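Local coordinates for protein uroporphyrin-III C-methyltransferase (Pseudomonas denitrificans, PDB 1S4D) that methylates uroporphyrinogen III at C-2 and then C-7 with two molecules of S-adenosyl-L-methionine, giving precorrin-2 on the way to cobalamin and siroheme, at residues A41-H46 against V86-A91; P76-I81 against F106-E111; V220-L225 against R250-L255. All blocks are in the same frame, centred on the assembly; numbering follows the deposited sequence.

Interaction 1 (A41-H46 against V86-A91)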
# COMPACT_ATOMS: atom_id res chain seq x y z
N ALA B 41 17.41 -13.32 -9.84
CA ALA B 41 17.45 -14.28 -8.75
C ALA B 41 18.02 -15.67 -9.09
O ALA B 41 17.75 -16.22 -10.15
CB ALA B 41 16.10 -14.41 -8.13
N ASP B 42 18.79 -16.22 -8.17
CA ASP B 42 19.20 -17.62 -8.27
C ASP B 42 18.11 -18.50 -7.71
O ASP B 42 17.90 -19.60 -8.17
CB ASP B 42 20.51 -17.87 -7.54
CG ASP B 42 21.69 -17.21 -8.22
OD1 ASP B 42 21.84 -17.42 -9.45
OD2 ASP B 42 22.51 -16.49 -7.63
N VAL B 43 17.40 -18.00 -6.71
CA VAL B 43 16.35 -18.77 -6.08
C VAL B 43 15.21 -17.85 -5.63
O VAL B 43 15.45 -16.76 -5.12
CB VAL B 43 16.91 -19.73 -4.96
CG1 VAL B 43 17.67 -18.98 -3.88
CG2 VAL B 43 15.83 -20.62 -4.38
N ILE B 44 13.99 -18.26 -5.90
CA ILE B 44 12.81 -17.46 -5.60
C ILE B 44 11.97 -18.26 -4.63
O ILE B 44 11.35 -19.28 -5.01
CB ILE B 44 12.02 -17.16 -6.90
CG1 ILE B 44 12.86 -16.31 -7.84
CG2 ILE B 44 10.71 -16.43 -6.60
CD1 ILE B 44 12.29 -16.17 -9.20
N VAL B 45 11.99 -17.83 -3.37
CA VAL B 45 11.20 -18.47 -2.34
C VAL B 45 9.91 -17.68 -2.27
O VAL B 45 9.91 -16.49 -1.92
CB VAL B 45 11.95 -18.47 -1.01
CG1 VAL B 45 11.15 -19.14 0.10
CG2 VAL B 45 13.28 -19.16 -1.18
N HIS B 46 8.82 -18.32 -2.64
CA HIS B 46 7.56 -17.62 -2.82
C HIS B 46 6.37 -18.20 -2.03
O HIS B 46 6.41 -19.34 -1.58
CB HIS B 46 7.22 -17.56 -4.31
CG HIS B 46 6.86 -18.89 -4.88
ND1 HIS B 46 7.75 -19.63 -5.63
CD2 HIS B 46 5.72 -19.62 -4.80
CE1 HIS B 46 7.16 -20.77 -5.99
NE2 HIS B 46 5.94 -20.78 -5.49
N VAL B 86 18.46 -17.55 5.10
CA VAL B 86 19.81 -17.41 5.59
C VAL B 86 20.71 -18.49 4.98
O VAL B 86 21.85 -18.22 4.62
CB VAL B 86 19.84 -17.41 7.14
CG1 VAL B 86 21.28 -17.54 7.69
CG2 VAL B 86 19.17 -16.15 7.68
N GLU B 87 20.19 -19.71 4.84
CA GLU B 87 21.02 -20.81 4.35
C GLU B 87 21.38 -20.59 2.88
O GLU B 87 22.54 -20.76 2.47
CB GLU B 87 20.36 -22.17 4.62
CG GLU B 87 20.87 -23.33 3.80
CD GLU B 87 20.02 -24.58 3.98
OE1 GLU B 87 20.41 -25.44 4.79
OE2 GLU B 87 18.96 -24.73 3.32
N LEU B 88 20.39 -20.16 2.10
CA LEU B 88 20.55 -19.80 0.69
C LEU B 88 21.54 -18.67 0.46
O LEU B 88 22.37 -18.74 -0.45
CB LEU B 88 19.19 -19.44 0.10
CG LEU B 88 18.26 -20.65 -0.01
CD1 LEU B 88 16.81 -20.18 -0.15
CD2 LEU B 88 18.67 -21.59 -1.16
N ALA B 89 21.45 -17.64 1.31
CA ALA B 89 22.32 -16.49 1.23
C ALA B 89 23.78 -16.80 1.63
O ALA B 89 24.73 -16.44 0.93
CB ALA B 89 21.75 -15.37 2.05
N ARG B 90 23.96 -17.49 2.75
CA ARG B 90 25.28 -17.92 3.19
C ARG B 90 26.01 -18.79 2.13
O ARG B 90 27.22 -18.81 2.07
CB ARG B 90 25.20 -18.66 4.53
CG ARG B 90 24.97 -17.74 5.71
CD ARG B 90 25.26 -18.38 7.06
NE ARG B 90 25.33 -17.37 8.12
CZ ARG B 90 24.99 -17.57 9.38
NH1 ARG B 90 24.56 -18.76 9.78
NH2 ARG B 90 25.07 -16.58 10.25
N ALA B 91 25.25 -19.48 1.30
CA ALA B 91 25.84 -20.31 0.25
C ALA B 91 26.18 -19.53 -1.05
O ALA B 91 26.72 -20.10 -2.00
CB ALA B 91 24.94 -21.51 -0.04

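Interaction 2 (P76-I81 against F106-E111)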
# COMPACT_ATOMS: atom_id res chain seq x y z
N PRO B 76 5.41 -25.20 7.98
CA PRO B 76 6.70 -24.72 8.48
C PRO B 76 6.40 -23.44 9.26
O PRO B 76 5.57 -22.65 8.79
CB PRO B 76 7.49 -24.41 7.19
CG PRO B 76 6.60 -24.85 6.03
CD PRO B 76 5.19 -24.84 6.56
N LYS B 77 6.98 -23.26 10.44
CA LYS B 77 6.81 -21.99 11.14
C LYS B 77 7.62 -20.94 10.37
O LYS B 77 8.50 -21.28 9.57
CB LYS B 77 7.20 -22.07 12.63
CG LYS B 77 7.12 -20.70 13.43
CD LYS B 77 5.74 -20.48 14.12
CE LYS B 77 5.02 -19.23 13.63
NZ LYS B 77 4.46 -19.48 12.28
N GLN B 78 7.29 -19.67 10.60
CA GLN B 78 7.96 -18.55 9.97
C GLN B 78 9.48 -18.64 10.10
O GLN B 78 10.19 -18.36 9.15
CB GLN B 78 7.45 -17.24 10.58
CG GLN B 78 8.03 -15.97 9.98
CD GLN B 78 8.00 -15.99 8.48
OE1 GLN B 78 6.95 -16.20 7.89
NE2 GLN B 78 9.15 -15.79 7.85
N ARG B 79 9.94 -19.04 11.27
CA ARG B 79 11.37 -19.14 11.58
C ARG B 79 12.07 -20.09 10.61
O ARG B 79 13.22 -19.85 10.21
CB ARG B 79 11.57 -19.58 13.05
CG ARG B 79 13.03 -19.73 13.50
CD ARG B 79 13.69 -18.43 14.00
NE ARG B 79 15.04 -18.67 14.53
CZ ARG B 79 15.98 -17.72 14.70
NH1 ARG B 79 17.18 -18.04 15.18
NH2 ARG B 79 15.72 -16.45 14.38
N ASP B 80 11.37 -21.17 10.22
CA ASP B 80 11.92 -22.16 9.32
C ASP B 80 12.16 -21.52 7.97
O ASP B 80 13.20 -21.74 7.37
CB ASP B 80 10.98 -23.37 9.17
CG ASP B 80 11.09 -24.34 10.33
OD1 ASP B 80 10.18 -25.21 10.48
OD2 ASP B 80 12.04 -24.32 11.14
N ILE B 81 11.20 -20.74 7.50
CA ILE B 81 11.34 -20.04 6.23
C ILE B 81 12.48 -19.03 6.29
O ILE B 81 13.22 -18.85 5.31
CB ILE B 81 10.02 -19.35 5.85
CG1 ILE B 81 8.95 -20.41 5.58
CG2 ILE B 81 10.21 -18.40 4.64
CD1 ILE B 81 7.55 -19.84 5.53
N PHE B 106 0.95 -7.02 7.23
CA PHE B 106 0.56 -8.34 7.73
C PHE B 106 1.19 -9.47 6.92
O PHE B 106 0.58 -10.49 6.71
CB PHE B 106 -0.98 -8.51 7.80
CG PHE B 106 -1.68 -7.38 8.51
CD1 PHE B 106 -2.47 -6.48 7.79
CD2 PHE B 106 -1.49 -7.18 9.88
CE1 PHE B 106 -3.08 -5.38 8.45
CE2 PHE B 106 -2.11 -6.10 10.54
CZ PHE B 106 -2.90 -5.20 9.83
N GLY B 107 2.42 -9.31 6.45
CA GLY B 107 3.07 -10.45 5.80
C GLY B 107 4.37 -11.00 6.39
O GLY B 107 5.17 -11.57 5.64
N ARG B 108 4.57 -10.86 7.70
CA ARG B 108 5.81 -11.24 8.42
C ARG B 108 7.17 -10.88 7.79
O ARG B 108 8.16 -11.56 8.05
CB ARG B 108 5.78 -12.69 8.92
CG ARG B 108 4.49 -13.45 8.69
CD ARG B 108 3.98 -14.42 9.78
NE ARG B 108 4.72 -14.50 11.04
CZ ARG B 108 4.75 -15.60 11.81
NH1 ARG B 108 5.45 -15.62 12.95
NH2 ARG B 108 4.08 -16.69 11.42
N GLY B 109 7.23 -9.79 7.04
CA GLY B 109 8.47 -9.29 6.47
C GLY B 109 9.47 -8.73 7.48
O GLY B 109 10.70 -8.93 7.36
N GLY B 110 8.96 -8.00 8.47
CA GLY B 110 9.76 -7.59 9.62
C GLY B 110 10.48 -8.74 10.30
O GLY B 110 11.69 -8.67 10.51
N GLU B 111 9.75 -9.81 10.63
CA GLU B 111 10.34 -11.00 11.25
C GLU B 111 11.47 -11.54 10.38
O GLU B 111 12.57 -11.80 10.88
CB GLU B 111 9.31 -12.10 11.48
CG GLU B 111 8.33 -11.76 12.58
CD GLU B 111 7.25 -12.81 12.75
OE1 GLU B 111 6.09 -12.56 12.31
OE2 GLU B 111 7.56 -13.89 13.33

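Interaction 3 (V220-L225 against R250-L255)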
# COMPACT_ATOMS: atom_id res chain seq x y z
N VAL B 220 -16.72 -10.20 -6.11
CA VAL B 220 -17.08 -9.17 -5.15
C VAL B 220 -18.49 -9.42 -4.68
O VAL B 220 -19.36 -9.69 -5.48
CB VAL B 220 -17.04 -7.75 -5.77
CG1 VAL B 220 -17.41 -6.71 -4.72
CG2 VAL B 220 -15.69 -7.43 -6.32
N LEU B 221 -18.70 -9.30 -3.38
CA LEU B 221 -20.01 -9.33 -2.80
C LEU B 221 -20.21 -8.06 -1.96
O LEU B 221 -19.44 -7.78 -1.05
CB LEU B 221 -20.16 -10.58 -1.92
CG LEU B 221 -21.22 -10.58 -0.81
CD1 LEU B 221 -22.67 -10.71 -1.38
CD2 LEU B 221 -20.94 -11.65 0.24
N GLU B 222 -21.25 -7.31 -2.28
CA GLU B 222 -21.73 -6.27 -1.38
C GLU B 222 -22.92 -6.76 -0.62
O GLU B 222 -23.73 -7.56 -1.10
CB GLU B 222 -22.15 -4.99 -2.10
CG GLU B 222 -21.58 -4.87 -3.49
CD GLU B 222 -21.78 -3.50 -4.08
OE1 GLU B 222 -22.62 -2.69 -3.59
OE2 GLU B 222 -21.10 -3.23 -5.06
N THR B 223 -23.01 -6.17 0.56
CA THR B 223 -23.74 -6.67 1.71
C THR B 223 -23.73 -5.57 2.79
O THR B 223 -23.39 -4.42 2.52
CB THR B 223 -23.16 -8.03 2.19
OG1 THR B 223 -24.14 -8.63 3.05
CG2 THR B 223 -21.94 -7.88 3.09
N THR B 224 -24.03 -5.94 4.04
CA THR B 224 -23.99 -5.02 5.17
C THR B 224 -23.36 -5.76 6.34
O THR B 224 -23.12 -6.97 6.24
CB THR B 224 -25.40 -4.57 5.56
OG1 THR B 224 -26.18 -5.73 5.92
CG2 THR B 224 -26.12 -3.93 4.38
N LEU B 225 -23.08 -5.05 7.44
CA LEU B 225 -22.44 -5.67 8.61
C LEU B 225 -23.30 -6.80 9.19
O LEU B 225 -22.81 -7.91 9.44
CB LEU B 225 -22.13 -4.63 9.69
CG LEU B 225 -20.91 -3.71 9.55
CD1 LEU B 225 -20.90 -2.65 10.66
CD2 LEU B 225 -19.57 -4.46 9.48
N ARG B 250 -20.06 2.13 -1.56
CA ARG B 250 -21.11 2.60 -2.45
C ARG B 250 -20.57 3.11 -3.77
O ARG B 250 -21.30 3.15 -4.75
CB ARG B 250 -21.91 3.72 -1.80
CG ARG B 250 -22.79 3.28 -0.66
CD ARG B 250 -23.91 4.25 -0.36
NE ARG B 250 -24.45 4.00 0.97
CZ ARG B 250 -25.42 3.15 1.24
NH1 ARG B 250 -25.83 2.98 2.49
NH2 ARG B 250 -25.99 2.45 0.27
N LEU B 251 -19.29 3.48 -3.81
CA LEU B 251 -18.69 4.00 -5.03
C LEU B 251 -18.35 2.91 -6.06
O LEU B 251 -18.02 3.24 -7.20
CB LEU B 251 -17.43 4.79 -4.73
CG LEU B 251 -17.54 6.18 -4.10
CD1 LEU B 251 -16.16 6.53 -3.56
CD2 LEU B 251 -18.06 7.24 -5.07
N ARG B 252 -18.42 1.64 -5.68
CA ARG B 252 -18.09 0.61 -6.65
C ARG B 252 -19.08 0.62 -7.85
O ARG B 252 -18.69 0.35 -8.98
CB ARG B 252 -17.94 -0.78 -5.98
CG ARG B 252 -18.75 -1.88 -6.58
CD ARG B 252 -18.38 -3.26 -6.13
NE ARG B 252 -17.30 -3.70 -6.99
CZ ARG B 252 -17.36 -4.70 -7.86
NH1 ARG B 252 -18.46 -5.44 -7.98
NH2 ARG B 252 -16.29 -4.95 -8.60
N ALA B 253 -20.34 0.97 -7.60
CA ALA B 253 -21.33 1.04 -8.68
C ALA B 253 -20.95 2.07 -9.74
O ALA B 253 -21.24 1.87 -10.92
CB ALA B 253 -22.72 1.34 -8.12
N ALA B 254 -20.27 3.14 -9.33
CA ALA B 254 -19.82 4.18 -10.24
C ALA B 254 -18.39 4.03 -10.73
O ALA B 254 -18.01 4.63 -11.73
CB ALA B 254 -19.99 5.53 -9.60
N LEU B 255 -17.58 3.24 -10.03
CA LEU B 255 -16.15 3.22 -10.31
C LEU B 255 -15.63 1.86 -10.73
O LEU B 255 -14.41 1.66 -10.83
CB LEU B 255 -15.38 3.70 -9.07
CG LEU B 255 -15.59 5.15 -8.66
CD1 LEU B 255 -14.63 5.51 -7.57
CD2 LEU B 255 -15.40 6.08 -9.85
O HOH W 1 -21.32 -0.47 -4.75

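Interaction 1 (A41-H46 against V86-A91)
Val43 and Leu88 have the nearest CA atoms of the two segments, with 8.0 Å between CA of Val43 and CA of Leu88. At this spacing, between strand 43-46 and the last turn of helix 78-90, side chains make the contact, methyl to methyl. Residues alternate along the strand: Val43 and Val45 point their CB toward the helix, whereas Ile44 points away. Leu88 answers from the helix with both methyls. Its CD2 lies 3.9 Å from CG1 of Val43, and its CD1 is 3.8 Å from CG2 of Val45, so the forked tip spans two strand residues. CD1 also comes within 4.0 Å of CG1 of Val43. The Val43 and Leu88 side chains cross at about a right angle. In Val43 a chi1 of 58° sets CG1 between the backbone N and the carbonyl carbon, and this is the branch that meets the leucine. Leu88 also touches Val95 of the adjacent strand 94-99; with the alternation of the valines, this places the helix over one face of the parallel sheet. All three touching residues are buried and every contact is carbon to carbon, which implies that van der Waals fit and exclusion of water, with no polar pairing, join helix to sheet here.

Interaction 2 (P76-I81 against F106-E111)
Gln78 lies over one face of the Arg108 guanidinium, with its CB 3.3 Å above the plane and over the centre; the nearest atoms of these two residues are CB of Gln78 and CZ of Arg108, 3.4 Å apart. The two side chains slide past each other in opposite directions. Their flat ends do not stack, since the amide and guanidinium planes stand 63° apart, and the aliphatic part of the glutamine does the covering. With CG anti to the backbone N (chi1 -178°) and a bend at chi2, OE1 of Gln78 is carried back to 3.8 Å from CB of Arg108. The amide nitrogen of Gln78 turns to Glu112 and Ser82 instead.

Glu111 fixes the guanidinium through a side-on salt bridge, NE and NH1 each holding one carboxylate oxygen. NE of Arg108 gives a bond of 2.7 Å to OE1 of Glu111, almost in the guanidinium plane but meeting the carboxylate from above its own plane. NH1 of Arg108 bonds at 2.8 Å to OE2 of Glu111, using the syn lone pair. Two bonds thus limit rotation of the group. Lys77 comes to the guanidinium edge, its chain crossing that of Arg108 at about a right angle; the modelled approach of two donors there is doubtful at this resolution.

Arg108 packs on Arg146 and Glu111 on His145 of the second subunit, while Phe106 and Gly107 touch the bound S-adenosyl-L-homocysteine. Lys77 and Arg108 are the N-cap residues of helices 78-90 and 109-118, so the contact joins two helix starts, beside strand 94-99, whose Lys99 NZ bonds to Gly107 O.

Interaction 3 (V220-L225 against R250-L255)
Arg252 meets Val220 and Glu222, two residues of strand 219-224 whose CB atoms point toward the helix 252-255, and its side chain can be followed outward atom by atom. CB of Arg252 lies 4.1 Å from OE2 of Glu222. CG and CD then pass beside that same oxygen; the modelled separations there are short, but at 2.7 Å resolution nothing is inferred from their exact values. At CD the chain also begins to meet the valine, 3.9 Å from CG1 of Val220. The bend at chi3 (-86°) turns the guanidinium out of the line of the preceding chain. NE comes next, 3.8 Å from CG1 of Val220, and donates a hydrogen bond outside the segments to the backbone oxygen of Ala139. CZ sits 3.6 Å from CG2 of Val220. At the tip, NH1 approaches CB of Val220 at 3.5 Å, while NH2 lies nearest CG2. Val220 therefore covers one guanidinium face, with CG2 above the plane and offset toward the rim.

Glu222 does not pair with this group: its OE2 is 4.3 Å from NE of Arg252, beyond a salt bridge, and the carboxylate and guanidinium planes are 64° apart. Water 1 sits between OE2 of Glu222 and the backbone N of Ala253, weakly bonded to both. Replacing Arg252 by alanine would probably uncover Val220 on this side and leave the carbonyl of Ala139 without its NE donor. The contact joins an outermost strand of the chain's mixed sheet to its last modelled helix; Leu251 and Ala254 there pack on Leu114 of the second subunit. Its chemistry implies an apolar cover for the arginine on the protein surface, with a nearby carboxylate that is likely to contribute only modest electrostatic attraction.

In the fold
After strand 16-21 and helix 32-40 the chain lays down strand 43-46, and interaction 1 closes when the end of helix 78-90 returns to it. Before that closure the chain has already entered 76-81, whose partner 106-111 comes only after 86-91, so interactions 1 and 2 cross. They use opposite ends of helix 78-90, with centres 15 Å apart, and tie it to the parallel sheet and to the start of helix 109-118. Interaction 3 follows in series on the opposite side of the chain's centre, closing a later loop from edge strand 219-224 of the mixed sheet to helix 252-255. Segments of interactions 2 and 3 also touch the second subunit.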